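Local coordinates for protein lysin (Bacillus phage PBC5, PDB 6ILU) that probably recognises and binds the bacterial cell wall as the SH3b-type cell-wall-binding domain of a phage endolysin, at residues Gly13-Ile18 with Phe75-Tyr80; Ile44-Phe49 with Ile61-Glu66; Val48-Trp53 with Lys67-Asn72. All blocks are in the same frame, centred on the assembly; numbering follows the deposited sequence.

Interaction 1. Residues Gly13-Ile18 with Phe75-Tyr80; sequences GVALSI and FTIDWY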
loop_
_atom_site.group_PDB
_atom_site.type_symbol
_atom_site.label_atom_id
_atom_site.label_comp_id
_atom_site.label_asym_id
_atom_site.label_seq_id
_atom_site.Cartn_x
_atom_site.Cartn_y
_atom_site.Cartn_z
ATOM N N GLY A 13 -3.648 3.493 0.463
ATOM C CA GLY A 13 -3.539 4.619 -0.470
ATOM C C GLY A 13 -4.852 4.781 -1.234
ATOM O O GLY A 13 -5.814 4.045 -0.961
ATOM N N VAL A 14 -4.885 5.718 -2.164
ATOM C CA VAL A 14 -6.055 5.974 -3.007
ATOM C C VAL A 14 -5.595 6.088 -4.475
ATOM O O VAL A 14 -4.687 6.873 -4.795
ATOM C CB VAL A 14 -6.788 7.277 -2.566
ATOM C CG1 VAL A 14 -7.956 7.564 -3.488
ATOM C CG2 VAL A 14 -7.266 7.177 -1.104
ATOM N N ALA A 15 -6.247 5.351 -5.372
ATOM C CA ALA A 15 -5.876 5.279 -6.804
ATOM C C ALA A 15 -6.936 5.914 -7.718
ATOM O O ALA A 15 -8.134 5.761 -7.481
ATOM C CB ALA A 15 -5.687 3.812 -7.194
ATOM N N LEU A 16 -6.497 6.638 -8.733
ATOM C CA LEU A 16 -7.405 7.192 -9.725
ATOM C C LEU A 16 -6.900 6.840 -11.118
ATOM O O LEU A 16 -5.732 7.046 -11.400
ATOM C CB LEU A 16 -7.470 8.712 -9.545
ATOM C CG LEU A 16 -8.363 9.426 -10.546
ATOM C CD1 LEU A 16 -9.856 9.158 -10.191
ATOM C CD2 LEU A 16 -8.017 10.893 -10.436
ATOM N N SER A 17 -7.758 6.256 -11.952
ATOM C CA SER A 17 -7.412 5.912 -13.337
ATOM C C SER A 17 -6.702 7.052 -14.070
ATOM O O SER A 17 -7.140 8.209 -13.983
ATOM C CB SER A 17 -8.675 5.565 -14.130
ATOM O OG SER A 17 -8.356 5.262 -15.495
ATOM N N ILE A 18 -5.656 6.714 -14.822
ATOM C CA ILE A 18 -5.045 7.709 -15.725
ATOM C C ILE A 18 -5.838 7.923 -17.033
ATOM O O ILE A 18 -5.542 8.848 -17.797
ATOM C CB ILE A 18 -3.580 7.336 -16.106
ATOM C CG1 ILE A 18 -3.552 6.058 -16.970
ATOM C CG2 ILE A 18 -2.713 7.207 -14.821
ATOM C CD1 ILE A 18 -2.125 5.706 -17.540
ATOM N N PHE A 75 -2.854 3.854 -12.962
ATOM C CA PHE A 75 -3.400 4.817 -11.977
ATOM C C PHE A 75 -2.406 5.870 -11.542
ATOM O O PHE A 75 -1.205 5.650 -11.661
ATOM C CB PHE A 75 -3.868 4.088 -10.684
ATOM C CG PHE A 75 -4.920 3.035 -10.932
ATOM C CD1 PHE A 75 -6.257 3.356 -10.820
ATOM C CD2 PHE A 75 -4.560 1.768 -11.361
ATOM C CE1 PHE A 75 -7.254 2.401 -11.081
ATOM C CE2 PHE A 75 -5.520 0.825 -11.668
ATOM C CZ PHE A 75 -6.880 1.133 -11.497
ATOM N N THR A 76 -2.895 7.018 -11.059
ATOM C CA THR A 76 -2.065 7.872 -10.207
ATOM C C THR A 76 -2.466 7.510 -8.776
ATOM O O THR A 76 -3.673 7.389 -8.458
ATOM C CB THR A 76 -2.245 9.372 -10.488
ATOM O OG1 THR A 76 -3.625 9.701 -10.425
ATOM C CG2 THR A 76 -1.780 9.697 -11.888
ATOM N N ILE A 77 -1.470 7.237 -7.923
ATOM C CA ILE A 77 -1.766 6.668 -6.584
ATOM C C ILE A 77 -1.234 7.620 -5.536
ATOM O O ILE A 77 -0.063 8.037 -5.616
ATOM C CB ILE A 77 -1.134 5.285 -6.382
ATOM C CG1 ILE A 77 -1.612 4.332 -7.499
ATOM C CG2 ILE A 77 -1.436 4.722 -4.971
ATOM C CD1 ILE A 77 -0.777 3.060 -7.612
ATOM N N ASP A 78 -2.120 8.024 -4.625
ATOM C CA ASP A 78 -1.741 8.840 -3.483
ATOM C C ASP A 78 -1.580 7.864 -2.327
ATOM O O ASP A 78 -2.577 7.423 -1.719
ATOM C CB ASP A 78 -2.805 9.916 -3.172
ATOM C CG ASP A 78 -2.925 10.982 -4.263
ATOM O OD1 ASP A 78 -1.892 11.398 -4.863
ATOM O OD2 ASP A 78 -4.074 11.433 -4.481
ATOM N N TRP A 79 -0.337 7.468 -2.057
ATOM C CA TRP A 79 -0.087 6.472 -0.993
ATOM C C TRP A 79 -0.320 7.105 0.367
ATOM O O TRP A 79 -0.069 8.315 0.573
ATOM C CB TRP A 79 1.339 5.944 -1.097
ATOM C CG TRP A 79 1.607 5.247 -2.371
ATOM C CD1 TRP A 79 2.280 5.761 -3.464
ATOM C CD2 TRP A 79 1.223 3.920 -2.731
ATOM N NE1 TRP A 79 2.328 4.838 -4.468
ATOM C CE2 TRP A 79 1.693 3.689 -4.049
ATOM C CE3 TRP A 79 0.499 2.904 -2.090
ATOM C CZ2 TRP A 79 1.478 2.495 -4.719
ATOM C CZ3 TRP A 79 0.301 1.701 -2.760
ATOM C CH2 TRP A 79 0.776 1.506 -4.066
ATOM N N TYR A 80 -0.844 6.309 1.289
ATOM C CA TYR A 80 -0.867 6.740 2.674
ATOM C C TYR A 80 0.572 6.906 3.172
ATOM O O TYR A 80 1.477 6.172 2.781
ATOM C CB TYR A 80 -1.635 5.738 3.531
ATOM C CG TYR A 80 -3.131 5.742 3.284
ATOM C CD1 TYR A 80 -3.741 6.700 2.468
ATOM C CD2 TYR A 80 -3.938 4.780 3.905
ATOM C CE1 TYR A 80 -5.113 6.707 2.293
ATOM C CE2 TYR A 80 -5.280 4.769 3.723
ATOM C CZ TYR A 80 -5.874 5.725 2.910
ATOM O OH TYR A 80 -7.239 5.701 2.734
HETATM O O HOH W 1 -5.351 9.352 -6.346
HETATM O O HOH W 2 -5.057 9.930 -12.758
#
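An antiparallel strand pair within the SH3b domain forms this contact: strand 13-17 near the start of the chain lies against the first half of strand 75-84, and the two short segments run antiparallel, their directions 159° apart. Val-14 and Asp-78 form one hydrogen-bonded pair, with Val-14 N donating to Asp-78 O over 2.9 Å and Asp-78 N returning a bond of 2.8 Å to Val-14 O. Leu-16 and Thr-76 repeat the exchange. In three of these four bonds the donor lies in the plane of the carbonyl, whereas Val-14 N sits above the plane of the Asp-78 carbonyl, 36° out of it.

On the face that carries Ala-15 and Ile-77, Ala-15 CB rests 3.7 Å from Phe-75 CD1, and Ile-61 and Val-48 close over the same methyl. The Phe-75 ring, its CG anti to the carbonyl carbon, runs beside the backbone of Leu-16 and Ser-17. At the other end Tyr-80 offers one ring face to Gly-13, whose CA makes a CH-pi contact 3.9 Å from the ring centroid, while its N stands over the ring centre. On the Leu-16 and Thr-76 side a water donates to Ser-17 O and lies 2.7 Å from Thr-76 OG1, and the CG2 methyls of Ile-18 and Thr-76 touch nearby.

The join therefore rests on regular backbone bonding, with one apolar face turned to the domain interior and, on the opposite face, Val-14 and Leu-16 mixed with the polar Thr-76 and Asp-78, where water joins in.

Interaction 2. Residues Ile44-Phe49 with Ile61-Glu66; sequences IPYKVF and ICLGGE. With EDO (1,2-ethanediol), chain J.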
loop_
_atom_site.group_PDB
_atom_site.type_symbol
_atom_site.label_atom_id
_atom_site.label_comp_id
_atom_site.label_asym_id
_atom_site.label_seq_id
_atom_site.Cartn_x
_atom_site.Cartn_y
_atom_site.Cartn_z
ATOM N N ILE A 44 -13.621 7.040 -10.581
ATOM C CA ILE A 44 -13.686 7.729 -9.300
ATOM C C ILE A 44 -12.461 7.288 -8.501
ATOM O O ILE A 44 -11.841 6.278 -8.832
ATOM C CB ILE A 44 -14.959 7.374 -8.502
ATOM C CG1 ILE A 44 -15.088 5.866 -8.398
ATOM C CG2 ILE A 44 -16.199 7.973 -9.115
ATOM C CD1 ILE A 44 -16.084 5.457 -7.348
ATOM N N PRO A 45 -12.125 8.007 -7.426
ATOM C CA PRO A 45 -11.031 7.469 -6.597
ATOM C C PRO A 45 -11.416 6.129 -5.935
ATOM O O PRO A 45 -12.546 5.993 -5.455
ATOM C CB PRO A 45 -10.820 8.556 -5.537
ATOM C CG PRO A 45 -11.395 9.802 -6.117
ATOM C CD PRO A 45 -12.548 9.352 -6.997
ATOM N N TYR A 46 -10.492 5.162 -5.923
ATOM C CA TYR A 46 -10.710 3.868 -5.289
ATOM C C TYR A 46 -9.680 3.642 -4.194
ATOM O O TYR A 46 -8.497 3.811 -4.442
ATOM C CB TYR A 46 -10.608 2.736 -6.314
ATOM C CG TYR A 46 -11.757 2.735 -7.322
ATOM C CD1 TYR A 46 -12.994 2.226 -6.977
ATOM C CD2 TYR A 46 -11.574 3.250 -8.607
ATOM C CE1 TYR A 46 -14.057 2.215 -7.893
ATOM C CE2 TYR A 46 -12.626 3.263 -9.541
ATOM C CZ TYR A 46 -13.860 2.733 -9.169
ATOM O OH TYR A 46 -14.890 2.757 -10.087
ATOM N N LYS A 47 -10.123 3.225 -3.002
ATOM C CA LYS A 47 -9.182 2.893 -1.938
ATOM C C LYS A 47 -8.362 1.647 -2.314
ATOM O O LYS A 47 -8.878 0.699 -2.911
ATOM C CB LYS A 47 -9.911 2.664 -0.606
ATOM C CG LYS A 47 -8.919 2.531 0.597
ATOM C CD LYS A 47 -9.653 2.621 1.964
ATOM C CE LYS A 47 -10.326 3.978 2.133
ATOM N NZ LYS A 47 -11.129 4.014 3.391
ATOM N N VAL A 48 -7.064 1.695 -2.030
ATOM C CA VAL A 48 -6.154 0.580 -2.269
ATOM C C VAL A 48 -5.960 -0.175 -0.948
ATOM O O VAL A 48 -5.635 0.439 0.091
ATOM C CB VAL A 48 -4.791 1.103 -2.739
ATOM C CG1 VAL A 48 -3.803 -0.038 -2.875
ATOM C CG2 VAL A 48 -4.947 1.856 -4.119
ATOM N N PHE A 49 -6.131 -1.497 -0.994
ATOM C CA PHE A 49 -6.032 -2.293 0.217
ATOM C C PHE A 49 -4.735 -3.081 0.348
ATOM O O PHE A 49 -4.361 -3.427 1.483
ATOM C CB PHE A 49 -7.254 -3.238 0.315
ATOM C CG PHE A 49 -8.521 -2.472 0.494
ATOM C CD1 PHE A 49 -9.335 -2.200 -0.581
ATOM C CD2 PHE A 49 -8.828 -1.915 1.729
ATOM C CE1 PHE A 49 -10.469 -1.409 -0.418
ATOM C CE2 PHE A 49 -9.982 -1.137 1.918
ATOM C CZ PHE A 49 -10.797 -0.865 0.832
ATOM N N ILE A 61 -2.027 -3.263 -7.584
ATOM C CA ILE A 61 -2.707 -2.792 -6.382
ATOM C C ILE A 61 -4.055 -3.483 -6.310
ATOM O O ILE A 61 -4.650 -3.789 -7.327
ATOM C CB ILE A 61 -2.934 -1.262 -6.375
ATOM C CG1 ILE A 61 -3.423 -0.772 -7.754
ATOM C CG2 ILE A 61 -1.639 -0.504 -5.968
ATOM C CD1 ILE A 61 -3.920 0.701 -7.715
ATOM N N CYS A 62 -4.500 -3.764 -5.079
ATOM C CA CYS A 62 -5.736 -4.491 -4.858
ATOM C C CYS A 62 -6.822 -3.504 -4.443
ATOM O O CYS A 62 -6.677 -2.811 -3.415
ATOM C CB CYS A 62 -5.526 -5.526 -3.771
ATOM S SG CYS A 62 -7.038 -6.597 -3.720
ATOM N N LEU A 63 -7.901 -3.429 -5.219
ATOM C CA LEU A 63 -8.996 -2.495 -4.902
ATOM C C LEU A 63 -10.130 -3.129 -4.095
ATOM O O LEU A 63 -11.170 -2.514 -3.888
ATOM C CB LEU A 63 -9.576 -1.890 -6.208
ATOM C CG LEU A 63 -8.497 -1.229 -7.065
ATOM C CD1 LEU A 63 -9.136 -0.600 -8.296
ATOM C CD2 LEU A 63 -7.696 -0.173 -6.260
ATOM N N GLY A 64 -9.928 -4.340 -3.595
ATOM C CA GLY A 64 -10.962 -4.983 -2.797
ATOM C C GLY A 64 -10.467 -6.302 -2.277
ATOM O O GLY A 64 -9.811 -6.383 -1.214
ATOM N N GLY A 65 -10.796 -7.355 -3.004
ATOM C CA GLY A 65 -10.372 -8.683 -2.633
ATOM C C GLY A 65 -9.628 -9.360 -3.782
ATOM O O GLY A 65 -9.110 -8.694 -4.658
ATOM N N GLU A 66 -9.589 -10.683 -3.743
ATOM C CA GLU A 66 -8.739 -11.466 -4.659
ATOM C C GLU A 66 -8.960 -11.226 -6.125
ATOM O O GLU A 66 -8.026 -11.412 -6.892
ATOM C CB GLU A 66 -8.955 -12.975 -4.445
ATOM C CG GLU A 66 -8.217 -13.566 -3.194
ATOM C CD GLU A 66 -8.140 -15.071 -3.228
ATOM O OE1 GLU A 66 -8.908 -15.759 -3.999
ATOM O OE2 GLU A 66 -7.343 -15.616 -2.406
HETATM C C1 EDO J . -5.801 -2.757 6.136
HETATM O O1 EDO J . -7.050 -2.209 5.686
HETATM C C2 EDO J . -5.190 -3.389 4.895
HETATM O O2 EDO J . -5.055 -2.336 3.933
HETATM O O HOH W 3 -11.377 0.151 -3.807
#
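Leu-63 lays its CD2 methyl across the Lys-47 and Val-48 part of strand 46-52, 3.7 Å from Lys-47 O and 4.0 Å from Val-48 CG2, while both its methyls reach Tyr-46 CB. The side chain of Leu-63 leaves its backbone pointing away from that strand; a CG placed anti to the carbonyl carbon (chi1 -55°) swings the branch back. Val-48 shares its two methyls between neighbours. CG2 faces Leu-63 and the CD1 tip of Ile-61, and CG1 packs 3.8 Å from Ile-61 CG2, the two side chains crossing at about a right angle. Ile-61 in turn reaches Ala-15, Phe-75 and Ile-77, so this cluster continues into the apolar interior.

The backbones belong to the beta hairpin of strands 46-52 and 60-62. Phe-49 N donates to Cys-62 O over 2.8 Å, almost perfectly straight at 178° and nearly along the C=O axis. Ala-50 is also backbone-bonded to Cys-62, so two successive residues face one; with the near-helical turn of Phe-49, this is consistent with a classic beta bulge. Past Cys-62 the chain leaves the strand, and Gly-64 N makes a weak hydrogen bond back to Cys-62 SG.

The Phe-49 ring presents its edge to the Leu-63 carbonyl: CE1 lies 3.7 Å from Leu-63 O, close to the ring plane. Gly-64 N is merely near CD1. That same Leu-63 O is joined to Lys-47 O by a water that donates to each over 2.7 Å, bridging strand 46-52 to the chain just past strand 60-62. Tyr-46 OH is held elsewhere, by Lys-42 O. At the bulge, Phe-49 O accepts a 2.8 Å hydrogen bond from O2 of a 1,2-ethanediol, probably from the crystallisation liquor, which also bonds to Gly-11 N.

Interaction 3. Residues Val48-Trp53 with Lys67-Asn72; sequences VFAGYW and KQWAYN. With EDO (1,2-ethanediol), chain J.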
loop_
_atom_site.group_PDB
_atom_site.type_symbol
_atom_site.label_atom_id
_atom_site.label_comp_id
_atom_site.label_asym_id
_atom_site.label_seq_id
_atom_site.Cartn_x
_atom_site.Cartn_y
_atom_site.Cartn_z
ATOM N N VAL A 48 -7.064 1.695 -2.030
ATOM C CA VAL A 48 -6.154 0.580 -2.269
ATOM C C VAL A 48 -5.960 -0.175 -0.948
ATOM O O VAL A 48 -5.635 0.439 0.091
ATOM C CB VAL A 48 -4.791 1.103 -2.739
ATOM C CG1 VAL A 48 -3.803 -0.038 -2.875
ATOM C CG2 VAL A 48 -4.947 1.856 -4.119
ATOM N N PHE A 49 -6.131 -1.497 -0.994
ATOM C CA PHE A 49 -6.032 -2.293 0.217
ATOM C C PHE A 49 -4.735 -3.081 0.348
ATOM O O PHE A 49 -4.361 -3.427 1.483
ATOM C CB PHE A 49 -7.254 -3.238 0.315
ATOM C CG PHE A 49 -8.521 -2.472 0.494
ATOM C CD1 PHE A 49 -9.335 -2.200 -0.581
ATOM C CD2 PHE A 49 -8.828 -1.915 1.729
ATOM C CE1 PHE A 49 -10.469 -1.409 -0.418
ATOM C CE2 PHE A 49 -9.982 -1.137 1.918
ATOM C CZ PHE A 49 -10.797 -0.865 0.832
ATOM N N ALA A 50 -4.064 -3.355 -0.758
ATOM C CA ALA A 50 -2.826 -4.134 -0.747
ATOM C C ALA A 50 -2.041 -3.849 -1.993
ATOM O O ALA A 50 -2.598 -3.407 -3.012
ATOM C CB ALA A 50 -3.099 -5.651 -0.650
ATOM N N GLY A 51 -0.761 -4.168 -1.931
ATOM C CA GLY A 51 0.142 -3.998 -3.064
ATOM C C GLY A 51 0.835 -5.326 -3.327
ATOM O O GLY A 51 1.110 -6.126 -2.394
ATOM N N TYR A 52 1.065 -5.601 -4.622
ATOM C CA TYR A 52 1.899 -6.699 -5.075
ATOM C C TYR A 52 3.128 -6.023 -5.633
ATOM O O TYR A 52 3.024 -5.262 -6.625
ATOM C CB TYR A 52 1.225 -7.522 -6.168
ATOM C CG TYR A 52 2.186 -8.502 -6.749
ATOM C CD1 TYR A 52 2.723 -9.520 -5.965
ATOM C CD2 TYR A 52 2.618 -8.381 -8.076
ATOM C CE1 TYR A 52 3.657 -10.422 -6.479
ATOM C CE2 TYR A 52 3.546 -9.292 -8.610
ATOM C CZ TYR A 52 4.026 -10.322 -7.815
ATOM O OH TYR A 52 4.927 -11.237 -8.320
ATOM N N TRP A 53 4.286 -6.256 -5.012
ATOM C CA TRP A 53 5.510 -5.532 -5.354
ATOM C C TRP A 53 6.361 -6.400 -6.259
ATOM O O TRP A 53 7.389 -6.944 -5.872
ATOM C CB TRP A 53 6.211 -5.106 -4.033
ATOM C CG TRP A 53 5.245 -4.234 -3.297
ATOM C CD1 TRP A 53 4.469 -4.576 -2.176
ATOM C CD2 TRP A 53 4.922 -2.874 -3.598
ATOM N NE1 TRP A 53 3.667 -3.516 -1.832
ATOM C CE2 TRP A 53 3.927 -2.460 -2.682
ATOM C CE3 TRP A 53 5.340 -1.972 -4.598
ATOM C CZ2 TRP A 53 3.370 -1.180 -2.715
ATOM C CZ3 TRP A 53 4.811 -0.703 -4.615
ATOM C CH2 TRP A 53 3.830 -0.309 -3.682
ATOM N N LYS A 67 -10.189 -10.897 -6.521
ATOM C CA LYS A 67 -10.400 -10.596 -7.963
ATOM C C LYS A 67 -10.336 -9.102 -8.355
ATOM O O LYS A 67 -10.801 -8.743 -9.446
ATOM C CB LYS A 67 -11.752 -11.214 -8.387
ATOM C CG LYS A 67 -11.785 -12.712 -8.167
ATOM C CD LYS A 67 -13.090 -13.337 -8.603
ATOM C CE LYS A 67 -13.106 -13.482 -10.123
ATOM N NZ LYS A 67 -14.259 -14.284 -10.615
ATOM N N GLN A 68 -9.756 -8.254 -7.508
ATOM C CA GLN A 68 -9.701 -6.814 -7.789
ATOM C C GLN A 68 -8.286 -6.285 -7.855
ATOM O O GLN A 68 -8.026 -5.143 -7.476
ATOM C CB GLN A 68 -10.528 -6.065 -6.739
ATOM C CG GLN A 68 -12.050 -6.184 -7.003
ATOM C CD GLN A 68 -12.694 -7.380 -6.334
ATOM O OE1 GLN A 68 -12.473 -7.600 -5.144
ATOM N NE2 GLN A 68 -13.540 -8.126 -7.075
ATOM N N TRP A 69 -7.366 -7.082 -8.398
ATOM C CA TRP A 69 -6.014 -6.553 -8.670
ATOM C C TRP A 69 -5.948 -5.789 -9.985
ATOM O O TRP A 69 -6.592 -6.169 -10.969
ATOM C CB TRP A 69 -4.983 -7.700 -8.746
ATOM C CG TRP A 69 -4.726 -8.355 -7.421
ATOM C CD1 TRP A 69 -5.287 -9.492 -6.974
ATOM C CD2 TRP A 69 -3.848 -7.889 -6.394
ATOM N NE1 TRP A 69 -4.804 -9.807 -5.700
ATOM C CE2 TRP A 69 -3.909 -8.815 -5.346
ATOM C CE3 TRP A 69 -2.980 -6.790 -6.298
ATOM C CZ2 TRP A 69 -3.131 -8.680 -4.171
ATOM C CZ3 TRP A 69 -2.224 -6.629 -5.151
ATOM C CH2 TRP A 69 -2.309 -7.558 -4.086
ATOM N N ALA A 70 -5.137 -4.724 -9.992
ATOM C CA ALA A 70 -4.980 -3.919 -11.196
ATOM C C ALA A 70 -3.535 -3.428 -11.272
ATOM O O ALA A 70 -2.876 -3.260 -10.249
ATOM C CB ALA A 70 -5.936 -2.727 -11.196
ATOM N N TYR A 71 -3.050 -3.158 -12.472
ATOM C CA TYR A 71 -1.664 -2.668 -12.557
ATOM C C TYR A 71 -1.523 -1.224 -12.075
ATOM O O TYR A 71 -2.295 -0.349 -12.502
ATOM C CB TYR A 71 -1.147 -2.780 -13.997
ATOM C CG TYR A 71 -0.904 -4.189 -14.451
ATOM C CD1 TYR A 71 0.177 -4.914 -13.967
ATOM C CD2 TYR A 71 -1.749 -4.806 -15.367
ATOM C CE1 TYR A 71 0.418 -6.231 -14.388
ATOM C CE2 TYR A 71 -1.504 -6.113 -15.785
ATOM C CZ TYR A 71 -0.419 -6.811 -15.301
ATOM O OH TYR A 71 -0.166 -8.083 -15.762
ATOM N N ASN A 72 -0.502 -0.968 -11.228
ATOM C CA ASN A 72 -0.234 0.397 -10.764
ATOM C C ASN A 72 -0.127 1.383 -11.901
ATOM O O ASN A 72 -0.507 2.539 -11.743
ATOM C CB ASN A 72 1.075 0.491 -9.955
ATOM C CG ASN A 72 1.031 -0.327 -8.677
ATOM O OD1 ASN A 72 0.364 -1.369 -8.612
ATOM N ND2 ASN A 72 1.732 0.150 -7.647
HETATM C C1 EDO J . -5.801 -2.757 6.136
HETATM O O1 EDO J . -7.050 -2.209 5.686
HETATM C C2 EDO J . -5.190 -3.389 4.895
HETATM O O2 EDO J . -5.055 -2.336 3.933
#
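Within the curled antiparallel sheet, a tryptophan of strand 69-71 reaches over the intervening strand 60-62 to the end of strand 46-52. The axes of strands 50-52 and 69-71 approach to 8.7 Å, 55° apart in direction, and no hydrogen bond links the two segments. Trp-69 closes the gap with the far rim of its six-membered ring. CZ3 comes within 3.5 Å of Tyr-52 N and 3.7 Å of Tyr-52 CB, while CH2 lies 4.0 Å from Ala-50 CB. Between these two residues the backbone at Gly-51 C meets the ring at its edge, near the plane.

The Trp-69 CG is anti to the carbonyl carbon (chi1 -69°), which directs the indole across Met-60 and Cys-62. The CB atoms of Ala-50 and Tyr-52 point toward Trp-69, but the Tyr-52 phenol leads away. Farther along, the outer ring of Trp-53 approaches the side chain of Asn-72; Trp-53 NE1 is hydrogen-bonded to His-115 O, and the Trp-53 ring also meets Trp-79.

Adhesion here is thus by van der Waals contact, with the CZ3 and CH2 end of the indole against methyl, methylene and peptide atoms near the surface.

In the fold
All three contacts lie in one curled antiparallel sheet of the SH3b fold, running in the order 13-17, 46-52, 60-62 and 69-71, with strand 75-84 on the other flank of 13-17. Interaction 1 closes a long loop in the chain, and interactions 2 and 3 are nested inside it, both starting from strand 46-52 and sharing Val-48 and Phe-49. Their centres are about 6 Å apart; that of interaction 1 is about 9 Å from interaction 2 and 11 Å from interaction 3. Gly-13 O and Val-48 N, a probable hydrogen bond, join the first pair to the hairpin. Strands distant in sequence thereby become one continuous framework for the cell-wall-binding domain.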